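Local coordinates for protein ATP-dependent DNA helicase PIF1 (Candida albicans, PDB 7OTJ) that probably unwinds DNA in the 5'-3' direction at the cost of ATP hydrolysis, resolving G-quadruplexes and forked RNA-DNA hybrids to maintain nuclear and mitochondrial genomes, at residues Thr24-Thr29 and Asn204-Asn209; Ile85-Arg90 and Glu429-Thr434; Lys93-Trp98 and Lys125-Asn130; Asp195-Asp200 and Asp212-Asp217. One frame throughout, in Å; residues are numbered along the deposited sequence.

Interaction 1 of 4, residues Thr24-Thr29 and Asn204-Asn209; sequences TGSAGT and NLRDGN. With ADP (adenosine-5'-diphosphate), chain E; ALF (tetrafluoroaluminate ion), chain F.
Arg206 lays the flat of its guanidinium against Ser26, whose hydroxyl OG sits 3.1 Å above the plane and over its centre. Ser26 belongs to the P-loop (Walker A) that follows strand 21-25, whereas Arg206 reaches in from the loop between helix 196-204 and helix 212-219. No hydrogen bond crosses the contact. Ser26 OG lies 3.2 Å from Arg206 CZ, but an oxygen over the face is off the line of the in-plane N-H groups, so the two pack without bonding. A bend at chi3 (65°) turns the arginine head flat to the serine, and its NH1 is held by a salt bridge to Asp144. Tyr477 of helix 475-481 touches Ser26, and its OH accepts from the Ala27 amide. Beyond the contact, a type II turn from Ser26 to Thr29 shapes the nucleotide pocket: Thr29 OG1 returns to Ser26 O at 2.6 Å, in the carbonyl plane. Arg206 meets this turn from the side away from the ADP phosphates, toward which Gly28 N donates to ADP O3B at 2.8 Å, the oxygen that is also 2.2 Å from the aluminium of the tetrafluoroaluminate.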
# COMPACT_ATOMS: atom_id res chain seq x y z
N THR A 24 -5.42 15.10 -8.59
CA THR A 24 -5.56 13.82 -9.27
C THR A 24 -4.78 13.78 -10.58
O THR A 24 -4.07 14.73 -10.93
CB THR A 24 -7.04 13.53 -9.51
OG1 THR A 24 -7.23 12.14 -9.80
CG2 THR A 24 -7.59 14.38 -10.65
N GLY A 25 -4.92 12.69 -11.31
CA GLY A 25 -4.21 12.48 -12.56
C GLY A 25 -4.03 11.00 -12.81
O GLY A 25 -4.13 10.18 -11.90
N SER A 26 -3.72 10.66 -14.06
CA SER A 26 -3.62 9.26 -14.46
C SER A 26 -2.48 8.58 -13.71
O SER A 26 -1.69 9.20 -13.00
CB SER A 26 -3.36 9.14 -15.97
OG SER A 26 -4.44 9.62 -16.75
N ALA A 27 -2.41 7.26 -13.86
CA ALA A 27 -1.34 6.48 -13.24
C ALA A 27 0.02 6.98 -13.68
O ALA A 27 0.27 7.22 -14.87
CB ALA A 27 -1.50 5.01 -13.61
N GLY A 28 0.93 7.16 -12.71
CA GLY A 28 2.29 7.54 -13.04
C GLY A 28 2.50 9.01 -13.35
O GLY A 28 3.52 9.37 -13.95
N THR A 29 1.55 9.87 -12.99
CA THR A 29 1.66 11.30 -13.24
C THR A 29 2.53 12.02 -12.21
O THR A 29 2.58 13.26 -12.23
CB THR A 29 0.27 11.92 -13.29
OG1 THR A 29 -0.53 11.38 -12.23
CG2 THR A 29 -0.39 11.61 -14.63
N ASN A 204 -6.68 4.63 -22.67
CA ASN A 204 -7.92 4.09 -23.22
C ASN A 204 -8.63 3.19 -22.22
O ASN A 204 -9.85 3.02 -22.29
CB ASN A 204 -7.64 3.32 -24.52
CG ASN A 204 -7.31 4.24 -25.69
OD1 ASN A 204 -7.73 5.39 -25.74
ND2 ASN A 204 -6.56 3.71 -26.66
N LEU A 205 -7.88 2.56 -21.31
CA LEU A 205 -8.48 1.65 -20.34
C LEU A 205 -9.31 2.38 -19.28
O LEU A 205 -10.15 1.74 -18.63
CB LEU A 205 -7.39 0.82 -19.66
CG LEU A 205 -6.46 0.03 -20.59
CD1 LEU A 205 -5.40 -0.68 -19.76
CD2 LEU A 205 -7.21 -0.96 -21.49
N ARG A 206 -9.12 3.69 -19.13
CA ARG A 206 -9.66 4.41 -17.98
C ARG A 206 -11.19 4.38 -17.95
O ARG A 206 -11.79 4.02 -16.93
CB ARG A 206 -9.14 5.85 -17.98
CG ARG A 206 -7.63 5.92 -17.77
CD ARG A 206 -7.09 7.33 -17.93
NE ARG A 206 -7.57 8.26 -16.91
CZ ARG A 206 -7.13 8.29 -15.65
NH1 ARG A 206 -6.27 7.39 -15.19
NH2 ARG A 206 -7.57 9.25 -14.84
N ASP A 207 -11.83 4.76 -19.05
CA ASP A 207 -13.29 4.78 -19.10
C ASP A 207 -13.92 3.41 -19.37
O ASP A 207 -15.15 3.31 -19.38
CB ASP A 207 -13.79 5.77 -20.16
CG ASP A 207 -13.14 5.57 -21.50
OD1 ASP A 207 -11.91 5.34 -21.54
OD2 ASP A 207 -13.85 5.65 -22.52
N GLY A 208 -13.12 2.37 -19.63
CA GLY A 208 -13.63 1.04 -19.85
C GLY A 208 -13.79 0.66 -21.31
O GLY A 208 -13.75 -0.54 -21.62
N ASN A 209 -13.98 1.63 -22.20
CA ASN A 209 -14.07 1.35 -23.63
C ASN A 209 -12.67 1.15 -24.20
O ASN A 209 -11.84 2.07 -24.16
CB ASN A 209 -14.80 2.48 -24.35
CG ASN A 209 -16.16 2.77 -23.75
OD1 ASN A 209 -16.84 1.88 -23.24
ND2 ASN A 209 -16.57 4.04 -23.80
PB ADP E . 1.65 8.40 -9.31
O1B ADP E . 0.77 9.48 -9.91
O2B ADP E . 1.72 8.40 -7.80
O3B ADP E . 1.46 7.04 -9.93
PA ADP E . 4.48 8.33 -9.00
O1A ADP E . 4.79 9.41 -8.00
O2A ADP E . 4.42 6.89 -8.57
O3A ADP E . 3.14 8.78 -9.79
O5' ADP E . 5.54 8.42 -10.21
C5' ADP E . 5.78 7.29 -11.03
C4' ADP E . 7.16 7.43 -11.65
O4' ADP E . 7.27 8.70 -12.27
C3' ADP E . 8.23 7.35 -10.57
O3' ADP E . 9.15 6.32 -10.91
C2' ADP E . 8.94 8.69 -10.60
O2' ADP E . 10.35 8.51 -10.52
C1' ADP E . 8.52 9.30 -11.93
N9 ADP E . 8.33 10.76 -11.79
C8 ADP E . 7.40 11.36 -11.03
N7 ADP E . 7.49 12.71 -11.13
C5 ADP E . 8.51 12.99 -11.97
C6 ADP E . 9.14 14.21 -12.51
N6 ADP E . 8.70 15.44 -12.16
N1 ADP E . 10.19 14.05 -13.36
C2 ADP E . 10.63 12.83 -13.71
N3 ADP E . 10.10 11.68 -13.26
C4 ADP E . 9.06 11.70 -12.40
AL ALF F . -0.10 5.61 -9.23
F1 ALF F . -0.25 6.13 -7.53
F2 ALF F . 0.07 5.08 -10.92
F3 ALF F . -1.37 6.79 -9.65
F4 ALF F . 1.23 4.49 -8.83
O HOH W 1 -1.80 4.07 -8.45

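Interaction 2 of 4, residues Ile85-Arg90 and Glu429-Thr434; sequences IKKIKR and EDEDGT
Arg90 and Glu431 meet through a weak salt bridge, the one polar link between the end of helix 81-90 and the loop 429-434. Arg90 NE points to Glu431 OE1 at 3.5 Å, with an N-H...acceptor angle of 154°, so the bond is fairly straight but long. The carboxylate comes to the edge of the guanidinium, near its plane, yet is itself turned 74° from that plane. Lys87 adds opposite charge at a distance: its NZ is 5.8 Å from Glu431 OE2 and is hydrogen-bonded to Phe74 O instead.

Van der Waals contacts accompany the ionic one. Glu431 bends at chi2 (84°), folding its carboxylate back toward Arg90 NE, and the two side chains cross at a slant with Glu431 CG 3.5 Å from Arg90 CB. Glu431 CB rests 3.2 Å from Arg90 O, at the last residue of the helix, while its OE2 lies against Lys87 CG at 3.8 Å.

The glutamate rides on a beta hairpin of strands 424-429 and 435-446, in the large antiparallel sheet that is probably part of the 2B domain. The contact joins that sheet to a helix of the PIF1-like helicase region, on the protein surface.

Side-chain and backbone bonds hold the type I turn from Asp430 to Gly433. Asp430 OD1 takes the amide of Thr434 at 2.5 Å, nearly along its C-O axis, and more weakly that of Gly433, whose N also donates to Asp430 O.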
# COMPACT_ATOMS: atom_id res chain seq x y z
N ILE A 85 -15.30 7.01 18.97
CA ILE A 85 -14.70 8.14 19.67
C ILE A 85 -14.18 7.70 21.04
O ILE A 85 -13.10 8.11 21.46
CB ILE A 85 -15.71 9.29 19.80
CG1 ILE A 85 -15.99 9.88 18.42
CG2 ILE A 85 -15.19 10.36 20.74
CD1 ILE A 85 -17.11 10.88 18.43
N LYS A 86 -14.95 6.87 21.75
CA LYS A 86 -14.49 6.39 23.05
C LYS A 86 -13.23 5.53 22.91
O LYS A 86 -12.30 5.66 23.70
CB LYS A 86 -15.60 5.62 23.77
CG LYS A 86 -16.88 6.41 24.00
CD LYS A 86 -17.71 5.84 25.15
CE LYS A 86 -18.02 4.36 24.96
NZ LYS A 86 -18.73 4.10 23.68
N LYS A 87 -13.19 4.67 21.89
CA LYS A 87 -12.02 3.83 21.67
C LYS A 87 -10.78 4.69 21.41
O LYS A 87 -9.71 4.44 21.98
CB LYS A 87 -12.26 2.87 20.51
CG LYS A 87 -11.08 1.95 20.22
CD LYS A 87 -11.37 1.02 19.05
CE LYS A 87 -10.22 0.06 18.83
NZ LYS A 87 -10.52 -0.92 17.74
N ILE A 88 -10.91 5.69 20.54
CA ILE A 88 -9.78 6.56 20.24
C ILE A 88 -9.35 7.35 21.46
O ILE A 88 -8.16 7.61 21.66
CB ILE A 88 -10.13 7.47 19.05
CG1 ILE A 88 -10.34 6.61 17.80
CG2 ILE A 88 -9.04 8.51 18.82
CD1 ILE A 88 -10.82 7.37 16.59
N LYS A 89 -10.31 7.71 22.33
CA LYS A 89 -9.95 8.46 23.53
C LYS A 89 -9.20 7.59 24.53
O LYS A 89 -8.43 8.12 25.35
CB LYS A 89 -11.20 9.06 24.17
CG LYS A 89 -11.72 10.29 23.46
CD LYS A 89 -12.91 10.91 24.18
CE LYS A 89 -13.41 12.15 23.45
NZ LYS A 89 -14.56 12.79 24.15
N ARG A 90 -9.40 6.27 24.50
CA ARG A 90 -8.63 5.38 25.36
C ARG A 90 -7.19 5.24 24.88
O ARG A 90 -6.28 5.06 25.70
CB ARG A 90 -9.30 4.01 25.44
CG ARG A 90 -10.63 3.99 26.19
CD ARG A 90 -11.10 2.56 26.44
NE ARG A 90 -11.23 1.78 25.21
CZ ARG A 90 -12.37 1.60 24.56
NH1 ARG A 90 -13.51 2.13 24.99
NH2 ARG A 90 -12.37 0.87 23.45
N GLU A 429 -3.18 -5.35 21.07
CA GLU A 429 -3.08 -4.86 22.43
C GLU A 429 -4.35 -4.11 22.82
O GLU A 429 -5.24 -3.88 22.00
CB GLU A 429 -1.86 -3.94 22.61
CG GLU A 429 -0.52 -4.66 22.58
CD GLU A 429 0.65 -3.73 22.82
OE1 GLU A 429 1.76 -4.03 22.33
OE2 GLU A 429 0.46 -2.69 23.49
N ASP A 430 -4.41 -3.75 24.09
CA ASP A 430 -5.38 -2.79 24.59
C ASP A 430 -4.64 -1.50 24.93
O ASP A 430 -3.43 -1.49 25.15
CB ASP A 430 -6.13 -3.33 25.83
CG ASP A 430 -5.25 -3.41 27.07
OD1 ASP A 430 -4.01 -3.39 26.95
OD2 ASP A 430 -5.81 -3.52 28.18
N GLU A 431 -5.40 -0.40 24.93
CA GLU A 431 -4.81 0.92 25.04
C GLU A 431 -3.85 1.06 26.22
O GLU A 431 -2.92 1.86 26.17
CB GLU A 431 -5.93 1.96 25.12
CG GLU A 431 -6.84 1.98 23.89
CD GLU A 431 -7.95 0.94 23.93
OE1 GLU A 431 -8.12 0.28 24.98
OE2 GLU A 431 -8.66 0.78 22.91
N ASP A 432 -4.05 0.27 27.27
CA ASP A 432 -3.17 0.37 28.43
C ASP A 432 -1.84 -0.36 28.23
O ASP A 432 -0.91 -0.11 29.00
CB ASP A 432 -3.87 -0.16 29.67
CG ASP A 432 -4.80 0.86 30.29
OD1 ASP A 432 -4.60 2.07 30.06
OD2 ASP A 432 -5.74 0.44 30.99
N GLY A 433 -1.74 -1.25 27.26
CA GLY A 433 -0.49 -1.94 27.00
C GLY A 433 -0.53 -3.44 27.20
O GLY A 433 0.49 -4.10 27.00
N THR A 434 -1.67 -4.01 27.61
CA THR A 434 -1.77 -5.44 27.83
C THR A 434 -1.92 -6.15 26.49
O THR A 434 -2.90 -5.93 25.77
CB THR A 434 -2.95 -5.75 28.74
OG1 THR A 434 -2.76 -5.12 30.02
CG2 THR A 434 -3.10 -7.25 28.95

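Interaction 3 of 4, residues Lys93-Trp98 and Lys125-Asn130; sequences KAFTRW and KNLRRN
Leu127 fits between two aromatic side chains of helix 92-100, sending one methyl to each. CD1 lies over the face of the Trp98 indole, 3.9 Å from the centroid of the five-membered ring and 27° off its normal, a CH-pi contact. Leu127 CD1 is 3.6 Å from Trp98 CG. CD2 instead meets Phe95 at the ring edge, near the ring plane, 3.9 Å from CE1. The phenylalanine reaches it because its CG stands opposite the backbone N (chi1 177°), carrying the ring across to the leucine.

Arg128, next along, adds the polar half of the contact. Its NH1 donates to the backbone carbonyl Trp98 O at 3.1 Å with an N-H...acceptor angle of 160°. The oxygen lies in the guanidinium plane and is met on a lone pair. A bend at chi3 turns the guanidinium back toward Trp98 O, and Arg128 CD also passes 3.4 Å from that oxygen. Through NE, which donates to Gly135 O, Arg128 further joins the end of helix 114-128 to the loop before strand 138-143.

Arg129 then leaves helical geometry with positive phi, closing helix 114-128 in a Schellman motif: Asn130 N returns to Lys125 O, and Arg129 N to Asn126 O.

Helix 81-90 completes the packing, with Ile88 against both Trp98 and Leu127. Trp98 is also covered by Leu120, Ile123 and Ala124 of helix 114-128, and its NE1 is hydrogen-bonded to Ala72 O. Strand 103-107 follows helix 92-100, strand 138-143 follows helix 114-128, and the two strands are neighbours in the parallel sheet of the helicase domain.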
# COMPACT_ATOMS: atom_id res chain seq x y z
N LYS A 93 -2.20 7.74 22.78
CA LYS A 93 -1.26 8.07 21.72
C LYS A 93 -2.00 8.56 20.48
O LYS A 93 -1.62 9.57 19.88
CB LYS A 93 -0.40 6.86 21.40
CG LYS A 93 0.33 6.93 20.07
CD LYS A 93 1.01 5.60 19.73
CE LYS A 93 0.00 4.45 19.65
NZ LYS A 93 -1.07 4.68 18.63
N ALA A 94 -3.09 7.89 20.11
CA ALA A 94 -3.88 8.31 18.95
C ALA A 94 -4.71 9.54 19.26
O ALA A 94 -4.88 10.41 18.40
CB ALA A 94 -4.78 7.17 18.48
N PHE A 95 -5.23 9.65 20.48
CA PHE A 95 -6.00 10.83 20.84
C PHE A 95 -5.14 12.08 20.78
O PHE A 95 -5.58 13.12 20.27
CB PHE A 95 -6.62 10.67 22.22
CG PHE A 95 -7.38 11.87 22.69
CD1 PHE A 95 -8.49 12.32 21.99
CD2 PHE A 95 -6.99 12.56 23.82
CE1 PHE A 95 -9.20 13.43 22.42
CE2 PHE A 95 -7.69 13.66 24.26
CZ PHE A 95 -8.79 14.10 23.56
N THR A 96 -3.90 11.99 21.26
CA THR A 96 -3.00 13.14 21.16
C THR A 96 -2.71 13.48 19.70
O THR A 96 -2.73 14.65 19.31
CB THR A 96 -1.69 12.85 21.92
OG1 THR A 96 -1.98 12.68 23.32
CG2 THR A 96 -0.71 13.99 21.75
N ARG A 97 -2.50 12.45 18.88
CA ARG A 97 -2.19 12.66 17.47
C ARG A 97 -3.34 13.34 16.74
O ARG A 97 -3.13 14.19 15.87
CB ARG A 97 -1.84 11.33 16.81
CG ARG A 97 -1.41 11.43 15.36
CD ARG A 97 -0.99 10.09 14.84
NE ARG A 97 -1.97 9.07 15.21
CZ ARG A 97 -1.79 7.77 15.03
NH1 ARG A 97 -0.69 7.29 14.47
NH2 ARG A 97 -2.75 6.93 15.42
N TRP A 98 -4.58 12.99 17.10
CA TRP A 98 -5.74 13.65 16.51
C TRP A 98 -5.77 15.14 16.85
O TRP A 98 -6.28 15.94 16.06
CB TRP A 98 -7.03 12.98 16.98
CG TRP A 98 -7.53 11.89 16.09
CD1 TRP A 98 -7.57 10.56 16.37
CD2 TRP A 98 -8.06 12.05 14.77
NE1 TRP A 98 -8.10 9.87 15.30
CE2 TRP A 98 -8.41 10.76 14.31
CE3 TRP A 98 -8.28 13.15 13.94
CZ2 TRP A 98 -8.96 10.54 13.05
CZ3 TRP A 98 -8.83 12.93 12.69
CH2 TRP A 98 -9.16 11.64 12.26
N LYS A 125 -13.94 16.51 14.25
CA LYS A 125 -14.64 17.61 14.91
C LYS A 125 -14.78 17.35 16.41
O LYS A 125 -14.50 18.23 17.23
CB LYS A 125 -16.01 17.83 14.26
CG LYS A 125 -15.93 18.23 12.79
CD LYS A 125 -17.30 18.31 12.15
CE LYS A 125 -17.19 18.67 10.68
NZ LYS A 125 -18.52 18.82 10.04
N ASN A 126 -15.21 16.14 16.78
CA ASN A 126 -15.49 15.86 18.19
C ASN A 126 -14.23 15.95 19.04
O ASN A 126 -14.19 16.68 20.04
CB ASN A 126 -16.14 14.49 18.33
CG ASN A 126 -16.67 14.24 19.72
OD1 ASN A 126 -17.85 14.48 19.99
ND2 ASN A 126 -15.81 13.77 20.62
N LEU A 127 -13.20 15.20 18.67
CA LEU A 127 -11.99 15.12 19.49
C LEU A 127 -11.30 16.47 19.61
O LEU A 127 -10.62 16.73 20.61
CB LEU A 127 -11.03 14.09 18.92
CG LEU A 127 -11.55 12.65 18.79
CD1 LEU A 127 -10.43 11.78 18.29
CD2 LEU A 127 -12.07 12.15 20.12
N ARG A 128 -11.46 17.34 18.61
CA ARG A 128 -10.75 18.62 18.59
C ARG A 128 -11.62 19.80 19.02
O ARG A 128 -11.12 20.93 19.04
CB ARG A 128 -10.19 18.86 17.18
CG ARG A 128 -9.12 17.88 16.78
CD ARG A 128 -8.92 17.85 15.27
NE ARG A 128 -8.57 19.15 14.73
CZ ARG A 128 -7.33 19.62 14.64
NH1 ARG A 128 -6.31 18.95 15.15
NH2 ARG A 128 -7.12 20.78 14.04
N ARG A 129 -12.88 19.56 19.39
CA ARG A 129 -13.83 20.63 19.75
C ARG A 129 -13.87 21.71 18.67
O ARG A 129 -13.95 22.91 18.95
CB ARG A 129 -13.48 21.25 21.11
CG ARG A 129 -13.55 20.28 22.28
CD ARG A 129 -13.12 20.99 23.56
NE ARG A 129 -13.09 20.09 24.70
CZ ARG A 129 -12.80 20.46 25.94
NH1 ARG A 129 -12.50 21.72 26.23
NH2 ARG A 129 -12.80 19.55 26.91
N ASN A 130 -13.79 21.28 17.42
CA ASN A 130 -13.65 22.18 16.28
C ASN A 130 -14.70 21.80 15.24
O ASN A 130 -14.65 20.70 14.69
CB ASN A 130 -12.23 22.07 15.72
CG ASN A 130 -11.89 23.16 14.75
OD1 ASN A 130 -12.73 23.60 13.97
ND2 ASN A 130 -10.64 23.60 14.77

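Interaction 4 of 4, residues Asp195-Asp200 and Asp212-Asp217; sequences DQRFID and DDTARD. Unlike the reference sequence in segment 195-200: Asp200 (reference Asn).
Arg197 reaches across from helix 196-204 to grip Asp217 of helix 212-219; with Asp213 and Arg216 they form a salt-bridge network between two helices of the PIF1-like helicase region. The short axes approach to 11.0 Å and cross at -113°, a gap spanned by the arginine.

The first helix opens at Asp195, its N-cap, whose OD1 accepts a weak capping bond from Phe198 N. Gln196, on the first turn, gives NE2 to OD1 of Asp200, a residue that differs from the reference sequence; the donor comes from above that carboxylate's plane.

Arg197 carries the contact itself. Its chain bends at chi2 (63°), swinging the guanidinium over to the second helix, where two nitrogens bind side-on to one oxygen: NE lies 2.8 Å and NH2 3.0 Å from Asp217 OD2. Both bonds stay in the guanidinium plane, and the carboxylate is turned 85° from it. NE meets OD2 nearly along its C-O axis; NH2 comes from above the carboxylate. OD1 takes a weak bond, part of a salt bridge, from Arg216 NH1 and a salt bridge from Arg220 NH2; three arginines would probably favour the charged form of Asp217. Arg216 NH2 also pairs with Asp213 OD1.

Past the carboxylate, Arg197 NH2 bonds to a water at 3.1 Å, and that water lies 2.8 Å from Thr214 OG1, which is also hydrogen-bonded to Asn204 ND2.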
# COMPACT_ATOMS: atom_id res chain seq x y z
N ASP A 195 7.27 5.90 -24.16
CA ASP A 195 6.51 5.14 -25.15
C ASP A 195 5.12 5.74 -25.26
O ASP A 195 4.22 5.38 -24.50
CB ASP A 195 6.45 3.67 -24.75
CG ASP A 195 5.77 2.81 -25.79
OD1 ASP A 195 5.32 3.33 -26.84
OD2 ASP A 195 5.70 1.59 -25.55
N GLN A 196 4.93 6.63 -26.24
CA GLN A 196 3.68 7.37 -26.31
C GLN A 196 2.51 6.45 -26.64
O GLN A 196 1.41 6.62 -26.09
CB GLN A 196 3.78 8.49 -27.35
CG GLN A 196 2.50 9.29 -27.49
CD GLN A 196 2.04 9.92 -26.18
OE1 GLN A 196 2.85 10.42 -25.40
NE2 GLN A 196 0.73 9.89 -25.93
N ARG A 197 2.74 5.44 -27.49
CA ARG A 197 1.69 4.48 -27.80
C ARG A 197 1.24 3.74 -26.55
O ARG A 197 0.04 3.55 -26.33
CB ARG A 197 2.19 3.49 -28.86
CG ARG A 197 1.26 2.32 -29.12
CD ARG A 197 -0.06 2.80 -29.67
NE ARG A 197 -1.05 1.73 -29.80
CZ ARG A 197 -2.35 1.94 -29.96
NH1 ARG A 197 -2.86 3.16 -29.96
NH2 ARG A 197 -3.16 0.90 -30.12
N PHE A 198 2.20 3.33 -25.72
CA PHE A 198 1.86 2.69 -24.45
C PHE A 198 0.97 3.60 -23.60
O PHE A 198 -0.01 3.14 -23.01
CB PHE A 198 3.14 2.32 -23.70
CG PHE A 198 2.92 1.38 -22.54
CD1 PHE A 198 1.78 0.60 -22.46
CD2 PHE A 198 3.86 1.28 -21.53
CE1 PHE A 198 1.58 -0.26 -21.40
CE2 PHE A 198 3.66 0.42 -20.45
CZ PHE A 198 2.52 -0.35 -20.39
N ILE A 199 1.30 4.89 -23.55
CA ILE A 199 0.49 5.85 -22.79
C ILE A 199 -0.92 5.94 -23.37
O ILE A 199 -1.91 5.96 -22.63
CB ILE A 199 1.19 7.22 -22.75
CG1 ILE A 199 2.51 7.12 -21.99
CG2 ILE A 199 0.31 8.27 -22.09
CD1 ILE A 199 3.30 8.40 -21.97
N ASP A 200 -1.03 5.98 -24.71
CA ASP A 200 -2.35 6.00 -25.32
C ASP A 200 -3.16 4.75 -24.96
O ASP A 200 -4.35 4.84 -24.66
CB ASP A 200 -2.24 6.11 -26.85
CG ASP A 200 -1.52 7.37 -27.30
OD1 ASP A 200 -1.54 8.38 -26.57
OD2 ASP A 200 -0.95 7.35 -28.42
N ASP A 212 -10.10 -1.80 -30.59
CA ASP A 212 -9.51 -3.05 -31.07
C ASP A 212 -7.99 -2.98 -31.06
O ASP A 212 -7.31 -3.91 -30.60
CB ASP A 212 -10.02 -3.38 -32.47
CG ASP A 212 -11.53 -3.55 -32.52
OD1 ASP A 212 -12.16 -3.48 -31.45
OD2 ASP A 212 -12.08 -3.75 -33.62
N ASP A 213 -7.42 -1.88 -31.58
CA ASP A 213 -5.97 -1.79 -31.69
C ASP A 213 -5.30 -1.82 -30.31
O ASP A 213 -4.26 -2.46 -30.14
CB ASP A 213 -5.58 -0.52 -32.45
CG ASP A 213 -5.60 -0.71 -33.95
OD1 ASP A 213 -6.01 -1.79 -34.41
OD2 ASP A 213 -5.19 0.22 -34.66
N THR A 214 -5.89 -1.13 -29.33
CA THR A 214 -5.36 -1.20 -27.97
C THR A 214 -5.45 -2.62 -27.43
O THR A 214 -4.47 -3.15 -26.88
CB THR A 214 -6.12 -0.23 -27.05
OG1 THR A 214 -5.81 1.12 -27.41
CG2 THR A 214 -5.74 -0.45 -25.59
N ALA A 215 -6.60 -3.27 -27.61
CA ALA A 215 -6.77 -4.64 -27.14
C ALA A 215 -5.79 -5.58 -27.83
O ALA A 215 -5.17 -6.43 -27.18
CB ALA A 215 -8.21 -5.11 -27.38
N ARG A 216 -5.63 -5.44 -29.15
CA ARG A 216 -4.66 -6.27 -29.85
C ARG A 216 -3.24 -5.99 -29.38
O ARG A 216 -2.46 -6.92 -29.16
CB ARG A 216 -4.79 -6.04 -31.36
CG ARG A 216 -3.96 -6.98 -32.18
CD ARG A 216 -2.85 -6.24 -32.89
NE ARG A 216 -3.32 -5.54 -34.07
CZ ARG A 216 -3.46 -4.22 -34.16
NH1 ARG A 216 -3.19 -3.43 -33.14
NH2 ARG A 216 -3.87 -3.69 -35.31
N ASP A 217 -2.90 -4.71 -29.18
CA ASP A 217 -1.55 -4.35 -28.76
C ASP A 217 -1.20 -4.94 -27.39
O ASP A 217 -0.03 -5.19 -27.10
CB ASP A 217 -1.37 -2.83 -28.76
CG ASP A 217 -1.18 -2.26 -30.16
OD1 ASP A 217 -1.34 -3.02 -31.14
OD2 ASP A 217 -0.87 -1.06 -30.28
O HOH W 2 -6.15 1.78 -30.12

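Overall arrangement
The four contacts fall into two pairs. Interactions 1 and 4 have centres 13 Å apart and touch where Asn204 ND2 probably hydrogen-bonds Thr214 OG1 at 2.8 Å; helix 196-204 runs from the salt bridges of interaction 4 to the loop whose arginine meets the P-loop. Interaction 2 lies across the chain's centre from both. Interactions 2 and 3, with centres 14 Å apart, sit on successive helices and touch, as where Ile85 CG2 is 3.5 Å from Asn126 ND2. Only interaction 1 holds residues of the ADP and tetrafluoroaluminate pockets. Interactions 2 and 3 instead come within about 6 Å, by nearest atoms, of the bound nucleic acid, with interaction 2 linking helix 81-90 to the beta hairpin.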